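Local coordinates for Low temperature requirement C protein (Listeria monocytogenes, PDB 1Y9I) that probably acts as a phosphatidylglycerophosphatase, a lipid phosphatase, and holds a magnesium ion and a calcium ion close together within a helical bundle, at residues W17-R21 with G22-D26; L80-P83 with L84-I87; L31-F34 with L35-Y39; A138-T141 with F142-D145. All coordinates share one frame; numbering follows the deposited sequence.

How the contacts relate
The four contacts are all local, each made by one unbroken run of chain where a helix begins, ends or turns into the next. Contact 4 is the one that binds metal: it supplies Thr141, Asp144 and Asp145 to the magnesium ion. Contact 1, its centre about 12 Å from that of contact 4, touches it through Arg21 and Leu18, which pack on Leu143. Contact 2 stands about 15 Å from contact 4 between centres, with the side chain of Ile87 about 8 Å from the calcium ion. Contact 3 shares helix 25-36 with contact 1, yet lies across the chain's centre from contact 2, about 37 Å away centre to centre.

Contact 1 of 4, residues W17-R21 with G22-D26; sequences WLIER and GVEID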
loop_
_atom_site.group_PDB
_atom_site.type_symbol
_atom_site.label_atom_id
_atom_site.label_comp_id
_atom_site.label_asym_id
_atom_site.label_seq_id
_atom_site.Cartn_x
_atom_site.Cartn_y
_atom_site.Cartn_z
ATOM N N TRP A 17 -20.278 -3.116 -17.153
ATOM C CA TRP A 17 -19.844 -4.447 -16.758
ATOM C C TRP A 17 -20.277 -4.747 -15.327
ATOM O O TRP A 17 -20.674 -5.867 -15.018
ATOM C CB TRP A 17 -18.325 -4.600 -16.895
ATOM C CG TRP A 17 -17.924 -5.978 -17.363
ATOM C CD1 TRP A 17 -18.755 -7.039 -17.591
ATOM C CD2 TRP A 17 -16.603 -6.432 -17.679
ATOM N NE1 TRP A 17 -18.038 -8.123 -18.030
ATOM C CE2 TRP A 17 -16.711 -7.780 -18.094
ATOM C CE3 TRP A 17 -15.335 -5.834 -17.652
ATOM C CZ2 TRP A 17 -15.603 -8.542 -18.480
ATOM C CZ3 TRP A 17 -14.229 -6.590 -18.036
ATOM C CH2 TRP A 17 -14.374 -7.933 -18.445
ATOM N N LEU A 18 -20.191 -3.747 -14.453
ATOM C CA LEU A 18 -20.619 -3.927 -13.071
ATOM C C LEU A 18 -22.092 -4.343 -13.085
ATOM O O LEU A 18 -22.482 -5.332 -12.458
ATOM C CB LEU A 18 -20.467 -2.622 -12.279
ATOM C CG LEU A 18 -19.108 -2.305 -11.651
ATOM C CD1 LEU A 18 -19.099 -0.875 -11.129
ATOM C CD2 LEU A 18 -18.830 -3.287 -10.520
ATOM N N ILE A 19 -22.898 -3.575 -13.814
ATOM C CA ILE A 19 -24.332 -3.835 -13.928
ATOM C C ILE A 19 -24.582 -5.216 -14.522
ATOM O O ILE A 19 -25.443 -5.958 -14.050
ATOM C CB ILE A 19 -25.018 -2.755 -14.800
ATOM C CG1 ILE A 19 -24.952 -1.406 -14.075
ATOM C CG2 ILE A 19 -26.469 -3.153 -15.096
ATOM C CD1 ILE A 19 -25.454 -0.230 -14.881
ATOM N N GLU A 20 -23.816 -5.560 -15.551
ATOM C CA GLU A 20 -23.938 -6.859 -16.196
ATOM C C GLU A 20 -23.637 -7.987 -15.208
ATOM O O GLU A 20 -24.193 -9.085 -15.314
ATOM C CB GLU A 20 -22.984 -6.932 -17.394
ATOM C CG GLU A 20 -22.824 -8.316 -17.998
ATOM C CD GLU A 20 -22.026 -8.300 -19.289
ATOM O OE1 GLU A 20 -21.600 -9.385 -19.740
ATOM O OE2 GLU A 20 -21.828 -7.206 -19.859
ATOM N N ARG A 21 -22.760 -7.717 -14.243
ATOM C CA ARG A 21 -22.409 -8.719 -13.244
ATOM C C ARG A 21 -23.434 -8.759 -12.114
ATOM O O ARG A 21 -23.318 -9.559 -11.186
ATOM C CB ARG A 21 -21.005 -8.453 -12.685
ATOM C CG ARG A 21 -19.907 -8.565 -13.739
ATOM C CD ARG A 21 -19.882 -9.954 -14.384
ATOM N NE ARG A 21 -19.308 -10.963 -13.502
ATOM C CZ ARG A 21 -19.300 -12.269 -13.752
ATOM N NH1 ARG A 21 -19.844 -12.742 -14.866
ATOM N NH2 ARG A 21 -18.730 -13.101 -12.891
ATOM N N GLY A 22 -24.437 -7.889 -12.197
ATOM C CA GLY A 22 -25.491 -7.872 -11.197
ATOM C C GLY A 22 -25.390 -6.838 -10.094
ATOM O O GLY A 22 -26.108 -6.930 -9.101
ATOM N N VAL A 23 -24.513 -5.853 -10.257
ATOM C CA VAL A 23 -24.350 -4.821 -9.236
ATOM C C VAL A 23 -24.823 -3.457 -9.726
ATOM O O VAL A 23 -24.272 -2.895 -10.669
ATOM C CB VAL A 23 -22.875 -4.712 -8.789
ATOM C CG1 VAL A 23 -22.751 -3.733 -7.627
ATOM C CG2 VAL A 23 -22.362 -6.083 -8.376
ATOM N N GLU A 24 -25.855 -2.930 -9.079
ATOM C CA GLU A 24 -26.400 -1.632 -9.447
ATOM C C GLU A 24 -25.823 -0.574 -8.508
ATOM O O GLU A 24 -25.383 -0.889 -7.403
ATOM C CB GLU A 24 -27.928 -1.646 -9.320
ATOM C CG GLU A 24 -28.654 -2.679 -10.186
ATOM C CD GLU A 24 -28.630 -2.341 -11.667
ATOM O OE1 GLU A 24 -28.526 -1.144 -12.010
ATOM O OE2 GLU A 24 -28.737 -3.273 -12.494
ATOM N N ILE A 25 -25.829 0.678 -8.953
ATOM C CA ILE A 25 -25.316 1.786 -8.152
ATOM C C ILE A 25 -25.941 1.804 -6.758
ATOM O O ILE A 25 -25.241 1.977 -5.760
ATOM C CB ILE A 25 -25.601 3.144 -8.839
ATOM C CG1 ILE A 25 -24.910 3.192 -10.204
ATOM C CG2 ILE A 25 -25.136 4.290 -7.952
ATOM C CD1 ILE A 25 -23.411 2.976 -10.157
ATOM N N ASP A 26 -27.258 1.625 -6.697
ATOM C CA ASP A 26 -27.979 1.624 -5.425
ATOM C C ASP A 26 -27.534 0.521 -4.472
ATOM O O ASP A 26 -27.604 0.684 -3.253
ATOM C CB ASP A 26 -29.488 1.517 -5.675
ATOM C CG ASP A 26 -30.134 2.868 -5.923
ATOM O OD1 ASP A 26 -29.498 3.723 -6.571
ATOM O OD2 ASP A 26 -31.283 3.070 -5.477
#
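Leu18 and Ile19 present their carbonyls to Val23 and Gly22 as the backbone swings out of helix 9-20, Gly22 leaving the helical region with a positive phi of 99°. Val23 N reaches back to Leu18 O (3.0 Å), and Gly22 N reaches Ile19 O (2.9 Å). On the side-chain side, Val23 CB rests 3.7 Å from Leu18 O, beside the oxygen its own N-H is gripping. This is a Schellman motif, the classic way of ending a helix on a glycine, and the next helix, 25-36, follows almost at once, with Glu24 at its N-cap position. The Glu24 chain, folded by its bend at chi2 (-71°), turns its carboxylate back so that OE2 comes within 3.5 Å of Ile19 CG2, the two side chains crossing at about a right angle on the exposed surface. Ile19 also sets its CA 3.4 Å from Val23 O, a CA-H...O contact. On the buried side, Leu18 and Val23 both pack on Leu143 of helix 143-160, while Arg21, bent at chi2 and chi3, sends its guanidinium group to a salt bridge with Glu76.

Contact 2 of 4, residues L80-P83 with L84-I87; sequences LVQP and LQNI
The amide of Gln82 lies between two neighbours: Gln85 stands over one face, its CB 3.6 Å from Gln82 CD, and the amide of Asn86 is displaced toward the other side, beyond the ends of OE1 and NE2. The Gln82 and Asn86 planes are turned 36° apart, whereas the amides of Gln82 and Gln85 are almost perpendicular. This is the entry into helix 84-89, a turn with a cis peptide bond before Pro83, in which main-chain and side-chain oxygens accept from the N-H groups of Gln85, Asn86 and Ile87. Gln82 OE1 accepts from Asn86 N (3.1 Å), while Gln82 NE2 gives only a weak bond to Asn86 OD1 (3.3 Å). The backbone adds Gln85 N to Val81 O and Ile87 N to Pro83 O (2.9 Å). The Gln85 side chain reaches back to the loop: with CG anti to its own N (chi1 172°), the chain bends at chi2 and brings OE1 to Leu80 N, while its NE2 bonds to Ala75 O of helix 59-76. The apolar side of the turn faces another copy of the protein, where Gln70 of the second subunit packs on Leu80, Val81 and Leu84. Leu80 N lies in the carbonyl plane of the Gln85 amide, 3.1 Å from OE1.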
loop_
_atom_site.group_PDB
_atom_site.type_symbol
_atom_site.label_atom_id
_atom_site.label_comp_id
_atom_site.label_asym_id
_atom_site.label_seq_id
_atom_site.Cartn_x
_atom_site.Cartn_y
_atom_site.Cartn_z
ATOM N N LEU A 80 -8.519 -19.755 -17.752
ATOM C CA LEU A 80 -7.240 -19.535 -17.084
ATOM C C LEU A 80 -6.358 -20.770 -17.037
ATOM O O LEU A 80 -6.846 -21.900 -17.032
ATOM C CB LEU A 80 -7.465 -19.042 -15.651
ATOM C CG LEU A 80 -8.267 -17.750 -15.476
ATOM C CD1 LEU A 80 -8.439 -17.468 -13.979
ATOM C CD2 LEU A 80 -7.546 -16.592 -16.163
ATOM N N VAL A 81 -5.051 -20.545 -17.003
ATOM C CA VAL A 81 -4.098 -21.637 -16.909
ATOM C C VAL A 81 -4.183 -22.170 -15.484
ATOM O O VAL A 81 -4.569 -21.440 -14.564
ATOM C CB VAL A 81 -2.645 -21.154 -17.152
ATOM C CG1 VAL A 81 -2.531 -20.497 -18.514
ATOM C CG2 VAL A 81 -2.227 -20.170 -16.056
ATOM N N GLN A 82 -3.844 -23.438 -15.296
ATOM C CA GLN A 82 -3.852 -24.016 -13.957
ATOM C C GLN A 82 -2.484 -23.698 -13.364
ATOM O O GLN A 82 -1.500 -23.595 -14.097
ATOM C CB GLN A 82 -4.053 -25.536 -14.012
ATOM C CG GLN A 82 -5.441 -25.990 -14.430
ATOM C CD GLN A 82 -6.529 -25.559 -13.453
ATOM O OE1 GLN A 82 -6.244 -25.006 -12.386
ATOM N NE2 GLN A 82 -7.784 -25.818 -13.814
ATOM N N PRO A 83 -2.398 -23.549 -12.032
ATOM C CA PRO A 83 -3.478 -23.657 -11.048
ATOM C C PRO A 83 -4.242 -22.351 -10.791
ATOM O O PRO A 83 -5.110 -22.306 -9.917
ATOM C CB PRO A 83 -2.743 -24.136 -9.809
ATOM C CG PRO A 83 -1.479 -23.352 -9.886
ATOM C CD PRO A 83 -1.094 -23.438 -11.355
ATOM N N LEU A 84 -3.923 -21.297 -11.537
ATOM C CA LEU A 84 -4.607 -20.018 -11.346
ATOM C C LEU A 84 -6.108 -20.203 -11.543
ATOM O O LEU A 84 -6.920 -19.588 -10.853
ATOM C CB LEU A 84 -4.078 -18.966 -12.330
ATOM C CG LEU A 84 -4.676 -17.557 -12.184
ATOM C CD1 LEU A 84 -4.250 -16.933 -10.857
ATOM C CD2 LEU A 84 -4.219 -16.685 -13.341
ATOM N N GLN A 85 -6.472 -21.062 -12.495
ATOM C CA GLN A 85 -7.871 -21.342 -12.785
ATOM C C GLN A 85 -8.587 -21.872 -11.540
ATOM O O GLN A 85 -9.648 -21.367 -11.173
ATOM C CB GLN A 85 -7.973 -22.349 -13.946
ATOM C CG GLN A 85 -9.371 -22.887 -14.249
ATOM C CD GLN A 85 -10.405 -21.818 -14.582
ATOM O OE1 GLN A 85 -10.171 -20.923 -15.404
ATOM N NE2 GLN A 85 -11.573 -21.924 -13.956
ATOM N N ASN A 86 -8.011 -22.878 -10.884
ATOM C CA ASN A 86 -8.633 -23.433 -9.682
ATOM C C ASN A 86 -8.576 -22.445 -8.518
ATOM O O ASN A 86 -9.527 -22.328 -7.748
ATOM C CB ASN A 86 -7.946 -24.730 -9.242
ATOM C CG ASN A 86 -8.162 -25.873 -10.214
ATOM O OD1 ASN A 86 -9.220 -25.989 -10.832
ATOM N ND2 ASN A 86 -7.163 -26.742 -10.332
ATOM N N ILE A 87 -7.458 -21.739 -8.397
ATOM C CA ILE A 87 -7.268 -20.784 -7.311
ATOM C C ILE A 87 -8.317 -19.671 -7.314
ATOM O O ILE A 87 -8.944 -19.395 -6.289
ATOM C CB ILE A 87 -5.852 -20.175 -7.376
ATOM C CG1 ILE A 87 -4.821 -21.269 -7.098
ATOM C CG2 ILE A 87 -5.713 -19.030 -6.373
ATOM C CD1 ILE A 87 -3.381 -20.829 -7.287
#

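Contact 3 of 4, residues L31-F34 with L35-Y39; sequences LVLF and LQQKY
Gln37 sets its CG between its own backbone N and carbonyl carbon (chi1 64°) and then runs out extended, which lays CB and CG against the carbonyl oxygen of Leu33. CG is 3.1 Å from Leu33 O. Leu33 has its CG anti to the backbone N (chi1 -176°), and the two side chains cross at about a right angle, with Gln37 OE1 coming to 4.0 Å from Leu33 CG. Leu33 O is thus flanked by aliphatic carbon while it accepts from Gln37 N (2.8 Å) and, weakly, from Gln36 N. They follow on from Leu35 N to Leu31 O and Gln36 N to Val32 O, the bonds of helix 25-36 before them. One step later the pattern is opened by a water molecule: it donates to Phe34 O (2.9 Å) and accepts from Lys38 N (3.0 Å), bridging the two atoms that a direct i to i+4 bond would join. Tyr39 N closes a tighter turn on Gln36 O. Leu35 CG, for its part, packs 3.3 Å from Leu31 O. Around this end, Leu31 leans on Val147 and Ala151 of helix 143-160, Gln36 NE2 bonds to Ala155 O of that helix, Val32 meets Cys48 and Val52 of helix 45-56, and Phe34 touches Tyr119 and Val123 of helix 114-123.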
loop_
_atom_site.group_PDB
_atom_site.type_symbol
_atom_site.label_atom_id
_atom_site.label_comp_id
_atom_site.label_asym_id
_atom_site.label_seq_id
_atom_site.Cartn_x
_atom_site.Cartn_y
_atom_site.Cartn_z
ATOM N N LEU A 31 -24.442 0.104 0.837
ATOM C CA LEU A 31 -23.269 -0.289 1.613
ATOM C C LEU A 31 -22.658 0.944 2.261
ATOM O O LEU A 31 -22.209 0.903 3.404
ATOM C CB LEU A 31 -22.220 -0.959 0.707
ATOM C CG LEU A 31 -22.569 -2.299 0.043
ATOM C CD1 LEU A 31 -21.369 -2.800 -0.790
ATOM C CD2 LEU A 31 -22.923 -3.318 1.107
ATOM N N VAL A 32 -22.619 2.040 1.513
ATOM C CA VAL A 32 -22.069 3.280 2.042
ATOM C C VAL A 32 -22.954 3.720 3.208
ATOM O O VAL A 32 -22.463 4.188 4.233
ATOM C CB VAL A 32 -22.055 4.384 0.968
ATOM C CG1 VAL A 32 -21.586 5.700 1.579
ATOM C CG2 VAL A 32 -21.141 3.975 -0.187
ATOM N N LEU A 33 -24.263 3.563 3.048
ATOM C CA LEU A 33 -25.209 3.938 4.098
ATOM C C LEU A 33 -24.920 3.085 5.336
ATOM O O LEU A 33 -24.872 3.590 6.459
ATOM C CB LEU A 33 -26.647 3.704 3.617
ATOM C CG LEU A 33 -27.779 4.128 4.560
ATOM C CD1 LEU A 33 -27.730 5.632 4.779
ATOM C CD2 LEU A 33 -29.119 3.723 3.961
ATOM N N PHE A 34 -24.709 1.790 5.112
ATOM C CA PHE A 34 -24.413 0.839 6.184
ATOM C C PHE A 34 -23.149 1.241 6.950
ATOM O O PHE A 34 -23.069 1.095 8.171
ATOM C CB PHE A 34 -24.219 -0.555 5.580
ATOM C CG PHE A 34 -23.851 -1.607 6.584
ATOM C CD1 PHE A 34 -24.826 -2.195 7.387
ATOM C CD2 PHE A 34 -22.531 -2.010 6.728
ATOM C CE1 PHE A 34 -24.487 -3.170 8.321
ATOM C CE2 PHE A 34 -22.181 -2.984 7.660
ATOM C CZ PHE A 34 -23.163 -3.565 8.457
ATOM N N LEU A 35 -22.160 1.743 6.218
ATOM C CA LEU A 35 -20.893 2.155 6.814
ATOM C C LEU A 35 -20.899 3.490 7.554
ATOM O O LEU A 35 -20.175 3.658 8.537
ATOM C CB LEU A 35 -19.820 2.241 5.736
ATOM C CG LEU A 35 -19.376 0.951 5.054
ATOM C CD1 LEU A 35 -18.388 1.285 3.943
ATOM C CD2 LEU A 35 -18.733 0.033 6.078
ATOM N N GLN A 36 -21.700 4.441 7.079
ATOM C CA GLN A 36 -21.709 5.775 7.672
ATOM C C GLN A 36 -22.932 6.217 8.472
ATOM O O GLN A 36 -22.863 7.220 9.180
ATOM C CB GLN A 36 -21.447 6.809 6.572
ATOM C CG GLN A 36 -20.020 6.812 6.048
ATOM C CD GLN A 36 -19.072 7.548 6.973
ATOM O OE1 GLN A 36 -19.117 7.373 8.188
ATOM N NE2 GLN A 36 -18.203 8.374 6.399
ATOM N N GLN A 37 -24.032 5.483 8.369
ATOM C CA GLN A 37 -25.265 5.854 9.064
ATOM C C GLN A 37 -25.133 6.042 10.572
ATOM O O GLN A 37 -25.761 6.931 11.146
ATOM C CB GLN A 37 -26.361 4.825 8.786
ATOM C CG GLN A 37 -26.054 3.438 9.311
ATOM C CD GLN A 37 -27.236 2.503 9.182
ATOM O OE1 GLN A 37 -27.776 2.315 8.091
ATOM N NE2 GLN A 37 -27.648 1.912 10.299
ATOM N N LYS A 38 -24.320 5.207 11.208
ATOM C CA LYS A 38 -24.124 5.276 12.653
ATOM C C LYS A 38 -23.384 6.538 13.088
ATOM O O LYS A 38 -23.551 7.006 14.215
ATOM C CB LYS A 38 -23.353 4.038 13.133
ATOM C CG LYS A 38 -23.128 3.971 14.639
ATOM C CD LYS A 38 -24.435 3.783 15.399
ATOM C CE LYS A 38 -24.207 3.759 16.908
ATOM N NZ LYS A 38 -23.270 2.676 17.316
ATOM N N TYR A 39 -22.575 7.088 12.190
ATOM C CA TYR A 39 -21.789 8.278 12.492
ATOM C C TYR A 39 -22.461 9.566 12.031
ATOM O O TYR A 39 -22.045 10.662 12.401
ATOM C CB TYR A 39 -20.405 8.149 11.847
ATOM C CG TYR A 39 -19.702 6.864 12.225
ATOM C CD1 TYR A 39 -19.295 6.629 13.541
ATOM C CD2 TYR A 39 -19.483 5.864 11.278
ATOM C CE1 TYR A 39 -18.693 5.427 13.904
ATOM C CE2 TYR A 39 -18.883 4.659 11.630
ATOM C CZ TYR A 39 -18.492 4.447 12.945
ATOM O OH TYR A 39 -17.909 3.252 13.297
HETATM O O HOH W 1 -22.517 2.991 10.284
#

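Contact 4 of 4, residues A138-T141 with F142-D145; sequences AVHT and FLDD. With MG (magnesium ion), chain F.
The magnesium half of a two-metal site is built here, where a loop turns into helix 143-160 and three neighbouring residues converge on one ion. Thr141 offers its main-chain oxygen, O, at 2.0 Å from the magnesium ion; Asp145 OD2 binds at 2.1 Å, and Asp144 OD1 more loosely at 2.5 Å. Two waters and Asp98 of helix 97-106 bring the count to six. Asp98 also binds the calcium ion, together with Tyr95 and Glu99, so it joins the two halves of the site.

The two consecutive aspartates reach the same ion from different first torsions. Asp144 holds CG between its backbone N and carbonyl carbon (chi1 49°), folding the carboxylate back toward the start of the helix, while Asp145 has CG anti to its carbonyl carbon (chi1 -59°). Asp144 OD1 serves the metal and also takes a weak bond from Asp145 N; OD2 accepts from one of the metal-bound waters, so both oxygens of this carboxylate are engaged.

The turn itself is held by Asp144 N, which donates to His140 O (3.0 Å). Between these two residues, Phe142 N and Leu143 N bond to the carboxylate of Asp72, tying this turn to helix 59-76, and Thr141 OG1 is hydrogen-bonded to Ile88 O. Away from the metal, His140 and Leu143 run side by side, pointing the same way, with His140 ND1 3.6 Å from Leu143 CD2.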
loop_
_atom_site.group_PDB
_atom_site.type_symbol
_atom_site.label_atom_id
_atom_site.label_comp_id
_atom_site.label_asym_id
_atom_site.label_seq_id
_atom_site.Cartn_x
_atom_site.Cartn_y
_atom_site.Cartn_z
ATOM N N ALA A 138 -20.751 -19.447 -10.761
ATOM C CA ALA A 138 -20.444 -18.022 -10.789
ATOM C C ALA A 138 -19.189 -17.748 -9.966
ATOM O O ALA A 138 -18.993 -18.326 -8.898
ATOM C CB ALA A 138 -21.618 -17.219 -10.238
ATOM N N VAL A 139 -18.337 -16.867 -10.474
ATOM C CA VAL A 139 -17.100 -16.507 -9.788
ATOM C C VAL A 139 -17.093 -14.997 -9.551
ATOM O O VAL A 139 -17.259 -14.216 -10.484
ATOM C CB VAL A 139 -15.868 -16.912 -10.634
ATOM C CG1 VAL A 139 -14.586 -16.489 -9.939
ATOM C CG2 VAL A 139 -15.866 -18.420 -10.847
ATOM N N HIS A 140 -16.917 -14.595 -8.296
ATOM C CA HIS A 140 -16.900 -13.179 -7.935
ATOM C C HIS A 140 -15.717 -12.896 -7.019
ATOM O O HIS A 140 -15.770 -12.012 -6.162
ATOM C CB HIS A 140 -18.205 -12.802 -7.227
ATOM C CG HIS A 140 -19.418 -12.895 -8.102
ATOM N ND1 HIS A 140 -19.638 -12.042 -9.163
ATOM C CD2 HIS A 140 -20.477 -13.740 -8.071
ATOM C CE1 HIS A 140 -20.780 -12.357 -9.748
ATOM N NE2 HIS A 140 -21.308 -13.383 -9.105
ATOM N N THR A 141 -14.653 -13.663 -7.211
ATOM C CA THR A 141 -13.439 -13.542 -6.428
ATOM C C THR A 141 -12.908 -12.107 -6.404
ATOM O O THR A 141 -12.499 -11.604 -5.356
ATOM C CB THR A 141 -12.372 -14.493 -6.985
ATOM O OG1 THR A 141 -12.850 -15.841 -6.864
ATOM C CG2 THR A 141 -11.059 -14.345 -6.229
ATOM N N PHE A 142 -12.917 -11.447 -7.554
ATOM C CA PHE A 142 -12.436 -10.068 -7.628
ATOM C C PHE A 142 -13.543 -9.046 -7.409
ATOM O O PHE A 142 -13.323 -7.999 -6.796
ATOM C CB PHE A 142 -11.784 -9.814 -8.980
ATOM C CG PHE A 142 -10.419 -10.391 -9.098
ATOM C CD1 PHE A 142 -9.303 -9.634 -8.758
ATOM C CD2 PHE A 142 -10.241 -11.715 -9.497
ATOM C CE1 PHE A 142 -8.027 -10.186 -8.808
ATOM C CE2 PHE A 142 -8.965 -12.277 -9.549
ATOM C CZ PHE A 142 -7.859 -11.510 -9.204
ATOM N N LEU A 143 -14.736 -9.348 -7.904
ATOM C CA LEU A 143 -15.847 -8.420 -7.773
ATOM C C LEU A 143 -16.285 -8.134 -6.338
ATOM O O LEU A 143 -16.684 -7.000 -6.035
ATOM C CB LEU A 143 -17.046 -8.903 -8.593
ATOM C CG LEU A 143 -18.241 -7.937 -8.598
ATOM C CD1 LEU A 143 -17.792 -6.559 -9.061
ATOM C CD2 LEU A 143 -19.332 -8.474 -9.511
ATOM N N ASP A 144 -16.236 -9.129 -5.451
ATOM C CA ASP A 144 -16.649 -8.850 -4.076
ATOM C C ASP A 144 -15.761 -7.779 -3.440
ATOM O O ASP A 144 -16.268 -6.871 -2.772
ATOM C CB ASP A 144 -16.690 -10.119 -3.201
ATOM C CG ASP A 144 -15.440 -10.970 -3.302
ATOM O OD1 ASP A 144 -14.366 -10.452 -3.671
ATOM O OD2 ASP A 144 -15.537 -12.176 -2.985
ATOM N N ASP A 145 -14.449 -7.869 -3.661
ATOM C CA ASP A 145 -13.505 -6.883 -3.125
ATOM C C ASP A 145 -13.736 -5.529 -3.783
ATOM O O ASP A 145 -13.680 -4.487 -3.128
ATOM C CB ASP A 145 -12.059 -7.297 -3.409
ATOM C CG ASP A 145 -11.704 -8.629 -2.812
ATOM O OD1 ASP A 145 -11.525 -8.703 -1.582
ATOM O OD2 ASP A 145 -11.605 -9.605 -3.584
HETATM MG MG MG F . -12.208 -11.651 -3.346
HETATM O O HOH W 2 -13.257 -13.265 -2.897
HETATM O O HOH W 3 -12.158 -11.071 -1.351
#